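Local coordinates for kinesin-like protein KIF19 (Mus musculus, PDB 5GSZ) that acts as a plus end-directed microtubule motor and regulates the length of motile cilia by depolymerizing microtubules at ciliary tips, at residues 19-24 / 324-329; 40-45 / 68-73; 12-17 / 317-322. One frame throughout, in Å; residues are numbered along the deposited sequence.

Contact 1 of 3, residues 19-24 / 324-329; sequences RPISVA and SPASTA. With ADP (adenosine-5'-diphosphate), chain B.
The Arg19 guanidinium has Ser324 over one face: CB of Ser324 stands 3.5 Å above the plane, displaced toward the rim, and OG lies over the same face. The distance from Arg19 NH2 to Ser324 OG is 3.3 Å, but the angle is too poor for a hydrogen bond; both atoms turn to Glu25 OE2, NH2 in a salt bridge and OG in a hydrogen bond. CG of Arg19 sits in the crowded position between its backbone N and carbonyl carbon (chi1 61°), and the chain runs extended to NE. From there NH1 folds back on Pro20 O, 2.7 Å away in a weak hydrogen bond. Arg19 and Pro20 belong to the RxRP sequence of kinesins, which borders the nucleotide base: Pro20 CD comes within 3.4 Å of N1 of ADP, and Arg19 CB within 3.6 Å of N7. Across the contact, the Pro325 ring lies against the backbone of 19-21 and meets the Arg19 side chain at about a right angle. Its CG touches CB of Ile21 at 4.0 Å, while CD1 of Ile21 reaches Ala326 CB. Ser324 OG, anti to its backbone N, also accepts from Ala326 N (3.1 Å, 157°), closing an ST turn.

Contact 2 of 3, residues 40-45 / 68-73; sequences QMVVLM and DVAFDF
Two sheets of the kinesin motor domain meet here: strand 41-45, the middle strand of a small antiparallel three-stranded sheet, and strand 69-71, the outermost strand at one end of the large central sheet. The contact is small, and its larger part is Gln40 laid along the chain at 68-70, with Val42 against Ala70. CB of Gln40 lies against the backbone at Asp68 and Val69, 3.8 Å from the carbonyl oxygen of Asp68 and 4.4 Å from CA of Val69. CG is in the crowded position between the backbone N and the carbonyl carbon (chi1 52°), and beyond it the chain is extended (chi2 175°), so the amide is carried along the Asp68 carbonyl and not into the core. At the tip, Gln40 OE1 as modelled stands 3.7 Å from Asp68 O. The buried part of the contact is smaller. Ala70 CB points toward 40-45 and lies 4.1 Å from CA of Gln40. Val42 also touches Phe67 and Leu337, so its side chain lies among strand 69-71, Phe67 and helix 330-340. CG1 of Val42, beside its backbone N and anti to the carbonyl carbon, meets CB of Ala70 at 3.8 Å.

Contact 3 of 3, residues 12-17 / 317-322; sequences LMVALR and TVMIAH. With ADP (adenosine-5'-diphosphate), chain B.
Strands 12-17 and 317-322 run parallel, axes 4.5 Å apart with 23° between their directions, joined by five hydrogen bonds through N and O of Met13 and Ala15 and N of Arg17. Most lie nearly along the acceptor's C=O axis, but Ala321 N approaches Ala15 O from above the carbonyl plane. On one face Met13 bends at its thioether to set its CE 3.5 Å from Val318 CG1. On the other, Met319 lies alongside Val14, Met319 CE 3.5 Å from Val14 CG1. Arg17, extended with CG anti to the backbone N (chi1 -170°), runs beside His322, whose CD2 is 3.9 Å from Arg17 CB; guanidinium and imidazole planes are 35° apart. Arg17 NE comes 3.6 Å from N6 of ADP, while NH2 hydrogen-bonds Gln77 OE1 and NH1, weakly, Thr113 OG1, which also holds His322 NE2. An alanine at Arg17 would remove the guanidinium with its bonds to Gln77 and Thr113, and would probably leave the pocket less well defined beside N6 of the adenine. Within the central sheet of the kinesin P-loop NTPase fold, strands 69-71 and 97-103 flank the pair, His322 touches Cys108 of the P-loop, and Val14, Leu16, Met319 and Ala321 pack against helix 330-340.

Overall arrangement
Contacts 2 and 3 meet directly, their centres 11 Å apart. Strand 69-71 of contact 2 pairs with strand 12-18 of contact 3, with Phe71 N 2.8 Å from Leu16 O, and Asp68 OD2 extends the tie to Val14 N at 2.7 Å. Contact 1 follows contact 3 where the paired strands end, the chain running on into 324-329 and into 19-24, which borders the nucleotide; their centres lie 20 Å apart, yet both touch ADP, through Arg19 and Pro20 and through Arg17. The P-loop residues Gly107, Gly109 and Lys110 bind the same ADP. Contact 2 stands back, the Ala70 side chain about 12 Å from ADP, but its Phe73 CB packs 3.5 Å from Pro20 CG.

Contact 1 of 3, residues 19-24 / 324-329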
loop_
_atom_site.group_PDB
_atom_site.type_symbol
_atom_site.label_atom_id
_atom_site.label_comp_id
_atom_site.label_asym_id
_atom_site.label_seq_id
_atom_site.Cartn_x
_atom_site.Cartn_y
_atom_site.Cartn_z
ATOM N N ARG A 19 -2.172 11.594 10.082
ATOM C CA ARG A 19 -3.371 11.297 10.844
ATOM C C ARG A 19 -3.502 12.314 11.966
ATOM O O ARG A 19 -2.523 12.946 12.346
ATOM C CB ARG A 19 -3.318 9.883 11.403
ATOM C CG ARG A 19 -2.169 9.648 12.345
ATOM C CD ARG A 19 -2.352 8.315 13.033
ATOM N NE ARG A 19 -1.303 8.005 14.000
ATOM C CZ ARG A 19 -1.131 8.648 15.160
ATOM N NH1 ARG A 19 -1.916 9.670 15.480
ATOM N NH2 ARG A 19 -0.166 8.284 15.998
ATOM N N PRO A 20 -4.699 12.518 12.501
ATOM C CA PRO A 20 -4.821 13.359 13.695
ATOM C C PRO A 20 -3.975 12.816 14.836
ATOM O O PRO A 20 -3.718 11.615 14.934
ATOM C CB PRO A 20 -6.313 13.288 14.035
ATOM C CG PRO A 20 -6.964 12.881 12.752
ATOM C CD PRO A 20 -5.999 12.011 12.039
ATOM N N ILE A 21 -3.564 13.725 15.726
ATOM C CA ILE A 21 -2.852 13.315 16.932
ATOM C C ILE A 21 -3.765 12.495 17.846
ATOM O O ILE A 21 -4.992 12.671 17.873
ATOM C CB ILE A 21 -2.263 14.538 17.660
ATOM C CG1 ILE A 21 -1.312 14.069 18.772
ATOM C CG2 ILE A 21 -3.377 15.437 18.194
ATOM C CD1 ILE A 21 -0.271 15.060 19.142
ATOM N N SER A 22 -3.172 11.567 18.584
ATOM C CA SER A 22 -3.933 10.635 19.400
ATOM C C SER A 22 -3.854 11.021 20.872
ATOM O O SER A 22 -2.884 11.637 21.322
ATOM C CB SER A 22 -3.435 9.198 19.225
ATOM O OG SER A 22 -2.186 9.003 19.865
ATOM N N VAL A 23 -4.900 10.650 21.615
ATOM C CA VAL A 23 -4.918 10.881 23.055
ATOM C C VAL A 23 -3.663 10.309 23.701
ATOM O O VAL A 23 -2.971 10.999 24.452
ATOM C CB VAL A 23 -6.194 10.289 23.681
ATOM C CG1 VAL A 23 -6.096 10.315 25.197
ATOM C CG2 VAL A 23 -7.416 11.051 23.213
ATOM N N ALA A 24 -3.334 9.051 23.390
ATOM C CA ALA A 24 -2.144 8.425 23.972
ATOM C C ALA A 24 -0.883 9.245 23.728
ATOM O O ALA A 24 0.028 9.242 24.566
ATOM C CB ALA A 24 -1.960 7.016 23.416
ATOM N N SER A 324 2.460 10.133 11.982
ATOM C CA SER A 324 1.874 10.824 13.114
ATOM C C SER A 324 2.307 12.291 13.108
ATOM O O SER A 324 3.420 12.619 12.679
ATOM C CB SER A 324 2.306 10.164 14.416
ATOM O OG SER A 324 1.852 10.897 15.534
ATOM N N PRO A 325 1.443 13.202 13.548
ATOM C CA PRO A 325 1.865 14.602 13.712
ATOM C C PRO A 325 2.521 14.866 15.054
ATOM O O PRO A 325 2.890 16.011 15.329
ATOM C CB PRO A 325 0.543 15.372 13.589
ATOM C CG PRO A 325 -0.510 14.403 14.101
ATOM C CD PRO A 325 0.019 12.998 13.889
ATOM N N ALA A 326 2.686 13.817 15.859
ATOM C CA ALA A 326 3.138 13.941 17.233
ATOM C C ALA A 326 4.650 14.135 17.339
ATOM O O ALA A 326 5.438 13.455 16.662
ATOM C CB ALA A 326 2.735 12.698 18.016
ATOM N N SER A 327 5.043 15.045 18.240
ATOM C CA SER A 327 6.453 15.217 18.579
ATOM C C SER A 327 7.084 13.915 19.065
ATOM O O SER A 327 8.238 13.628 18.730
ATOM C CB SER A 327 6.618 16.313 19.635
ATOM O OG SER A 327 6.134 15.905 20.912
ATOM N N THR A 328 6.360 13.103 19.846
ATOM C CA THR A 328 6.990 11.854 20.280
ATOM C C THR A 328 7.293 10.897 19.123
ATOM O O THR A 328 7.877 9.840 19.367
ATOM C CB THR A 328 6.134 11.118 21.318
ATOM O OG1 THR A 328 4.839 10.857 20.776
ATOM C CG2 THR A 328 5.978 11.949 22.543
ATOM N N ALA A 329 6.899 11.229 17.892
ATOM C CA ALA A 329 7.125 10.403 16.713
ATOM C C ALA A 329 8.138 11.023 15.762
ATOM O O ALA A 329 8.277 10.552 14.626
ATOM C CB ALA A 329 5.804 10.166 15.965
HETATM P PB ADP B . -1.486 1.081 10.849
HETATM O O1B ADP B . -2.454 0.315 9.977
HETATM O O2B ADP B . -0.524 1.888 10.009
HETATM O O3B ADP B . -0.895 0.281 11.979
HETATM P PA ADP B . -3.969 1.920 11.842
HETATM O O1A ADP B . -4.726 2.687 10.802
HETATM O O2A ADP B . -4.168 0.437 12.032
HETATM O O3A ADP B . -2.379 2.172 11.639
HETATM O "O5'" ADP B . -4.269 2.499 13.307
HETATM C "C5'" ADP B . -4.385 3.877 13.616
HETATM C "C4'" ADP B . -5.553 4.019 14.569
HETATM O "O4'" ADP B . -6.014 5.357 14.441
HETATM C "C3'" ADP B . -6.682 3.152 14.078
HETATM O "O3'" ADP B . -7.536 2.946 15.204
HETATM C "C2'" ADP B . -7.362 4.007 13.030
HETATM O "O2'" ADP B . -8.775 3.764 13.010
HETATM C "C1'" ADP B . -7.080 5.431 13.495
HETATM N N9 ADP B . -6.668 6.317 12.378
HETATM C C8 ADP B . -5.585 6.159 11.584
HETATM N N7 ADP B . -5.478 7.150 10.658
HETATM C C5 ADP B . -6.526 7.968 10.860
HETATM C C6 ADP B . -7.025 9.192 10.225
HETATM N N6 ADP B . -6.361 9.751 9.181
HETATM N N1 ADP B . -8.158 9.730 10.726
HETATM C C2 ADP B . -8.806 9.184 11.768
HETATM N N3 ADP B . -8.417 8.055 12.384
HETATM C C4 ADP B . -7.302 7.418 11.984
#

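Contact 2 of 3, residues 40-45 / 68-73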
loop_
_atom_site.group_PDB
_atom_site.type_symbol
_atom_site.label_atom_id
_atom_site.label_comp_id
_atom_site.label_asym_id
_atom_site.label_seq_id
_atom_site.Cartn_x
_atom_site.Cartn_y
_atom_site.Cartn_z
ATOM N N GLN A 40 0.388 20.204 -1.312
ATOM C CA GLN A 40 1.377 19.189 -1.636
ATOM C C GLN A 40 2.674 19.381 -0.852
ATOM O O GLN A 40 3.714 18.830 -1.237
ATOM C CB GLN A 40 1.629 19.176 -3.138
ATOM C CG GLN A 40 1.967 20.514 -3.732
ATOM C CD GLN A 40 2.327 20.408 -5.198
ATOM O OE1 GLN A 40 2.283 19.328 -5.771
ATOM N NE2 GLN A 40 2.667 21.535 -5.816
ATOM N N MET A 41 2.637 20.131 0.247
ATOM C CA MET A 41 3.821 20.317 1.071
ATOM C C MET A 41 3.471 20.212 2.546
ATOM O O MET A 41 2.466 20.764 3.006
ATOM C CB MET A 41 4.497 21.665 0.812
ATOM C CG MET A 41 5.384 22.076 1.965
ATOM S SD MET A 41 6.576 23.356 1.593
ATOM C CE MET A 41 7.745 22.402 0.616
ATOM N N VAL A 42 4.324 19.504 3.278
ATOM C CA VAL A 42 4.236 19.350 4.718
ATOM C C VAL A 42 5.584 19.748 5.299
ATOM O O VAL A 42 6.623 19.572 4.656
ATOM C CB VAL A 42 3.873 17.896 5.096
ATOM C CG1 VAL A 42 2.774 17.368 4.195
ATOM C CG2 VAL A 42 5.088 17.004 4.978
ATOM N N VAL A 43 5.574 20.295 6.512
ATOM C CA VAL A 43 6.823 20.647 7.181
ATOM C C VAL A 43 6.892 19.908 8.505
ATOM O O VAL A 43 5.872 19.618 9.139
ATOM C CB VAL A 43 6.991 22.170 7.394
ATOM C CG1 VAL A 43 6.994 22.895 6.059
ATOM C CG2 VAL A 43 5.907 22.707 8.303
ATOM N N LEU A 44 8.114 19.593 8.913
ATOM C CA LEU A 44 8.379 18.806 10.116
ATOM C C LEU A 44 9.243 19.635 11.062
ATOM O O LEU A 44 10.464 19.742 10.876
ATOM C CB LEU A 44 9.062 17.485 9.770
ATOM C CG LEU A 44 9.260 16.562 10.962
ATOM C CD1 LEU A 44 7.910 16.017 11.392
ATOM C CD2 LEU A 44 10.193 15.429 10.612
ATOM N N MET A 45 8.599 20.214 12.074
ATOM C CA MET A 45 9.316 20.963 13.092
ATOM C C MET A 45 10.135 20.022 13.964
ATOM O O MET A 45 9.722 18.904 14.284
ATOM C CB MET A 45 8.344 21.777 13.950
ATOM C CG MET A 45 7.569 22.823 13.161
ATOM S SD MET A 45 6.727 24.088 14.153
ATOM C CE MET A 45 5.391 23.169 14.930
ATOM N N ASP A 68 3.377 14.618 -4.197
ATOM C CA ASP A 68 2.351 14.833 -5.217
ATOM C C ASP A 68 1.061 15.346 -4.597
ATOM O O ASP A 68 0.386 16.196 -5.186
ATOM C CB ASP A 68 2.108 13.542 -5.992
ATOM C CG ASP A 68 3.295 13.151 -6.813
ATOM O OD1 ASP A 68 3.806 14.029 -7.534
ATOM O OD2 ASP A 68 3.756 11.999 -6.693
ATOM N N VAL A 69 0.710 14.859 -3.409
ATOM C CA VAL A 69 -0.467 15.347 -2.704
ATOM C C VAL A 69 -0.268 15.098 -1.219
ATOM O O VAL A 69 0.435 14.164 -0.816
ATOM C CB VAL A 69 -1.754 14.678 -3.251
ATOM C CG1 VAL A 69 -1.695 13.180 -3.082
ATOM C CG2 VAL A 69 -3.012 15.279 -2.606
ATOM N N ALA A 70 -0.880 15.949 -0.404
ATOM C CA ALA A 70 -0.779 15.861 1.043
ATOM C C ALA A 70 -2.178 15.825 1.643
ATOM O O ALA A 70 -3.130 16.340 1.048
ATOM C CB ALA A 70 0.014 17.039 1.599
ATOM N N PHE A 71 -2.304 15.195 2.815
ATOM C CA PHE A 71 -3.578 15.131 3.526
ATOM C C PHE A 71 -3.322 15.182 5.024
ATOM O O PHE A 71 -2.454 14.457 5.517
ATOM C CB PHE A 71 -4.364 13.842 3.226
ATOM C CG PHE A 71 -4.460 13.471 1.770
ATOM C CD1 PHE A 71 -5.353 14.100 0.930
ATOM C CD2 PHE A 71 -3.682 12.426 1.254
ATOM C CE1 PHE A 71 -5.452 13.723 -0.414
ATOM C CE2 PHE A 71 -3.773 12.036 -0.084
ATOM C CZ PHE A 71 -4.655 12.682 -0.919
ATOM N N ASP A 72 -4.098 15.993 5.749
ATOM C CA ASP A 72 -4.182 15.898 7.206
ATOM C C ASP A 72 -5.640 15.687 7.612
ATOM O O ASP A 72 -6.500 15.430 6.765
ATOM C CB ASP A 72 -3.561 17.123 7.895
ATOM C CG ASP A 72 -4.311 18.423 7.624
ATOM O OD1 ASP A 72 -5.508 18.398 7.239
ATOM O OD2 ASP A 72 -3.685 19.488 7.821
ATOM N N PHE A 73 -5.919 15.845 8.917
ATOM C CA PHE A 73 -7.230 15.504 9.481
ATOM C C PHE A 73 -8.395 16.157 8.746
ATOM O O PHE A 73 -9.541 15.734 8.922
ATOM C CB PHE A 73 -7.309 15.909 10.955
ATOM C CG PHE A 73 -7.233 17.397 11.180
ATOM C CD1 PHE A 73 -6.041 18.080 10.971
ATOM C CD2 PHE A 73 -8.358 18.117 11.572
ATOM C CE1 PHE A 73 -5.959 19.445 11.171
ATOM C CE2 PHE A 73 -8.284 19.486 11.777
ATOM C CZ PHE A 73 -7.078 20.146 11.575
#

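Contact 3 of 3, residues 12-17 / 317-322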
loop_
_atom_site.group_PDB
_atom_site.type_symbol
_atom_site.label_atom_id
_atom_site.label_comp_id
_atom_site.label_asym_id
_atom_site.label_seq_id
_atom_site.Cartn_x
_atom_site.Cartn_y
_atom_site.Cartn_z
ATOM N N LEU A 12 4.696 7.218 -11.432
ATOM C CA LEU A 12 4.596 7.035 -9.993
ATOM C C LEU A 12 4.015 8.272 -9.328
ATOM O O LEU A 12 4.363 9.400 -9.688
ATOM C CB LEU A 12 5.952 6.751 -9.378
ATOM C CG LEU A 12 5.982 6.894 -7.857
ATOM C CD1 LEU A 12 5.233 5.748 -7.202
ATOM C CD2 LEU A 12 7.405 6.973 -7.372
ATOM N N MET A 13 3.132 8.051 -8.352
ATOM C CA MET A 13 2.628 9.101 -7.485
ATOM C C MET A 13 2.924 8.760 -6.032
ATOM O O MET A 13 2.687 7.628 -5.592
ATOM C CB MET A 13 1.131 9.310 -7.630
ATOM C CG MET A 13 0.635 10.047 -6.386
ATOM S SD MET A 13 -0.969 10.820 -6.357
ATOM C CE MET A 13 -1.787 9.664 -5.292
ATOM N N VAL A 14 3.396 9.752 -5.281
ATOM C CA VAL A 14 3.615 9.632 -3.847
ATOM C C VAL A 14 2.694 10.613 -3.121
ATOM O O VAL A 14 2.604 11.789 -3.494
ATOM C CB VAL A 14 5.086 9.888 -3.503
ATOM C CG1 VAL A 14 5.296 9.775 -2.010
ATOM C CG2 VAL A 14 5.949 8.918 -4.270
ATOM N N ALA A 15 1.988 10.124 -2.109
ATOM C CA ALA A 15 1.101 10.946 -1.307
ATOM C C ALA A 15 1.549 10.847 0.144
ATOM O O ALA A 15 2.132 9.837 0.548
ATOM C CB ALA A 15 -0.357 10.500 -1.469
ATOM N N LEU A 16 1.294 11.891 0.937
ATOM C CA LEU A 16 1.566 11.794 2.370
ATOM C C LEU A 16 0.319 12.150 3.157
ATOM O O LEU A 16 -0.285 13.205 2.924
ATOM C CB LEU A 16 2.734 12.677 2.827
ATOM C CG LEU A 16 3.102 12.179 4.241
ATOM C CD1 LEU A 16 4.591 11.846 4.386
ATOM C CD2 LEU A 16 2.627 13.110 5.360
ATOM N N ARG A 17 -0.054 11.270 4.094
ATOM C CA ARG A 17 -1.203 11.464 4.970
ATOM C C ARG A 17 -0.748 11.619 6.412
ATOM O O ARG A 17 -0.066 10.740 6.950
ATOM C CB ARG A 17 -2.180 10.300 4.874
ATOM C CG ARG A 17 -3.502 10.560 5.568
ATOM C CD ARG A 17 -4.470 9.485 5.198
ATOM N NE ARG A 17 -5.810 9.780 5.637
ATOM C CZ ARG A 17 -6.841 8.986 5.407
ATOM N NH1 ARG A 17 -6.653 7.851 4.756
ATOM N NH2 ARG A 17 -8.051 9.315 5.835
ATOM N N THR A 317 1.855 3.273 -10.269
ATOM C CA THR A 317 2.107 2.969 -8.869
ATOM C C THR A 317 1.780 4.194 -8.043
ATOM O O THR A 317 2.175 5.303 -8.400
ATOM C CB THR A 317 3.559 2.547 -8.619
ATOM O OG1 THR A 317 3.856 1.393 -9.409
ATOM C CG2 THR A 317 3.778 2.207 -7.138
ATOM N N VAL A 318 1.070 3.971 -6.937
ATOM C CA VAL A 318 0.660 5.006 -6.001
ATOM C C VAL A 318 1.102 4.570 -4.616
ATOM O O VAL A 318 0.627 3.549 -4.108
ATOM C CB VAL A 318 -0.862 5.216 -6.024
ATOM C CG1 VAL A 318 -1.278 6.257 -4.978
ATOM C CG2 VAL A 318 -1.314 5.604 -7.404
ATOM N N MET A 319 1.998 5.330 -4.002
ATOM C CA MET A 319 2.356 5.091 -2.609
ATOM C C MET A 319 1.715 6.149 -1.735
ATOM O O MET A 319 1.799 7.342 -2.037
ATOM C CB MET A 319 3.861 5.108 -2.370
ATOM C CG MET A 319 4.162 4.985 -0.885
ATOM S SD MET A 319 5.900 5.017 -0.436
ATOM C CE MET A 319 6.370 6.611 -1.058
ATOM N N ILE A 320 1.079 5.711 -0.661
ATOM C CA ILE A 320 0.531 6.613 0.336
ATOM C C ILE A 320 1.331 6.411 1.616
ATOM O O ILE A 320 1.125 5.433 2.350
ATOM C CB ILE A 320 -0.960 6.377 0.567
ATOM C CG1 ILE A 320 -1.716 6.466 -0.751
ATOM C CG2 ILE A 320 -1.495 7.389 1.558
ATOM C CD1 ILE A 320 -3.218 6.394 -0.559
ATOM N N ALA A 321 2.251 7.338 1.880
ATOM C CA ALA A 321 2.990 7.350 3.134
ATOM C C ALA A 321 2.154 7.963 4.257
ATOM O O ALA A 321 1.390 8.909 4.041
ATOM C CB ALA A 321 4.288 8.131 2.966
ATOM N N HIS A 322 2.329 7.434 5.469
ATOM C CA HIS A 322 1.567 7.833 6.652
ATOM C C HIS A 322 2.499 8.240 7.781
ATOM O O HIS A 322 3.495 7.559 8.035
ATOM C CB HIS A 322 0.672 6.676 7.129
ATOM C CG HIS A 322 -0.347 6.257 6.118
ATOM N ND1 HIS A 322 -0.052 5.414 5.067
ATOM C CD2 HIS A 322 -1.653 6.587 5.983
ATOM C CE1 HIS A 322 -1.137 5.232 4.340
ATOM N NE2 HIS A 322 -2.122 5.939 4.871
HETATM P PB ADP B . -1.486 1.081 10.849
HETATM O O1B ADP B . -2.454 0.315 9.977
HETATM O O2B ADP B . -0.524 1.888 10.009
HETATM O O3B ADP B . -0.895 0.281 11.979
HETATM P PA ADP B . -3.969 1.920 11.842
HETATM O O1A ADP B . -4.726 2.687 10.802
HETATM O O2A ADP B . -4.168 0.437 12.032
HETATM O O3A ADP B . -2.379 2.172 11.639
HETATM O "O5'" ADP B . -4.269 2.499 13.307
HETATM C "C5'" ADP B . -4.385 3.877 13.616
HETATM C "C4'" ADP B . -5.553 4.019 14.569
HETATM O "O4'" ADP B . -6.014 5.357 14.441
HETATM C "C3'" ADP B . -6.682 3.152 14.078
HETATM O "O3'" ADP B . -7.536 2.946 15.204
HETATM C "C2'" ADP B . -7.362 4.007 13.030
HETATM O "O2'" ADP B . -8.775 3.764 13.010
HETATM C "C1'" ADP B . -7.080 5.431 13.495
HETATM N N9 ADP B . -6.668 6.317 12.378
HETATM C C8 ADP B . -5.585 6.159 11.584
HETATM N N7 ADP B . -5.478 7.150 10.658
HETATM C C5 ADP B . -6.526 7.968 10.860
HETATM C C6 ADP B . -7.025 9.192 10.225
HETATM N N6 ADP B . -6.361 9.751 9.181
HETATM N N1 ADP B . -8.158 9.730 10.726
HETATM C C2 ADP B . -8.806 9.184 11.768
HETATM N N3 ADP B . -8.417 8.055 12.384
HETATM C C4 ADP B . -7.302 7.418 11.984
#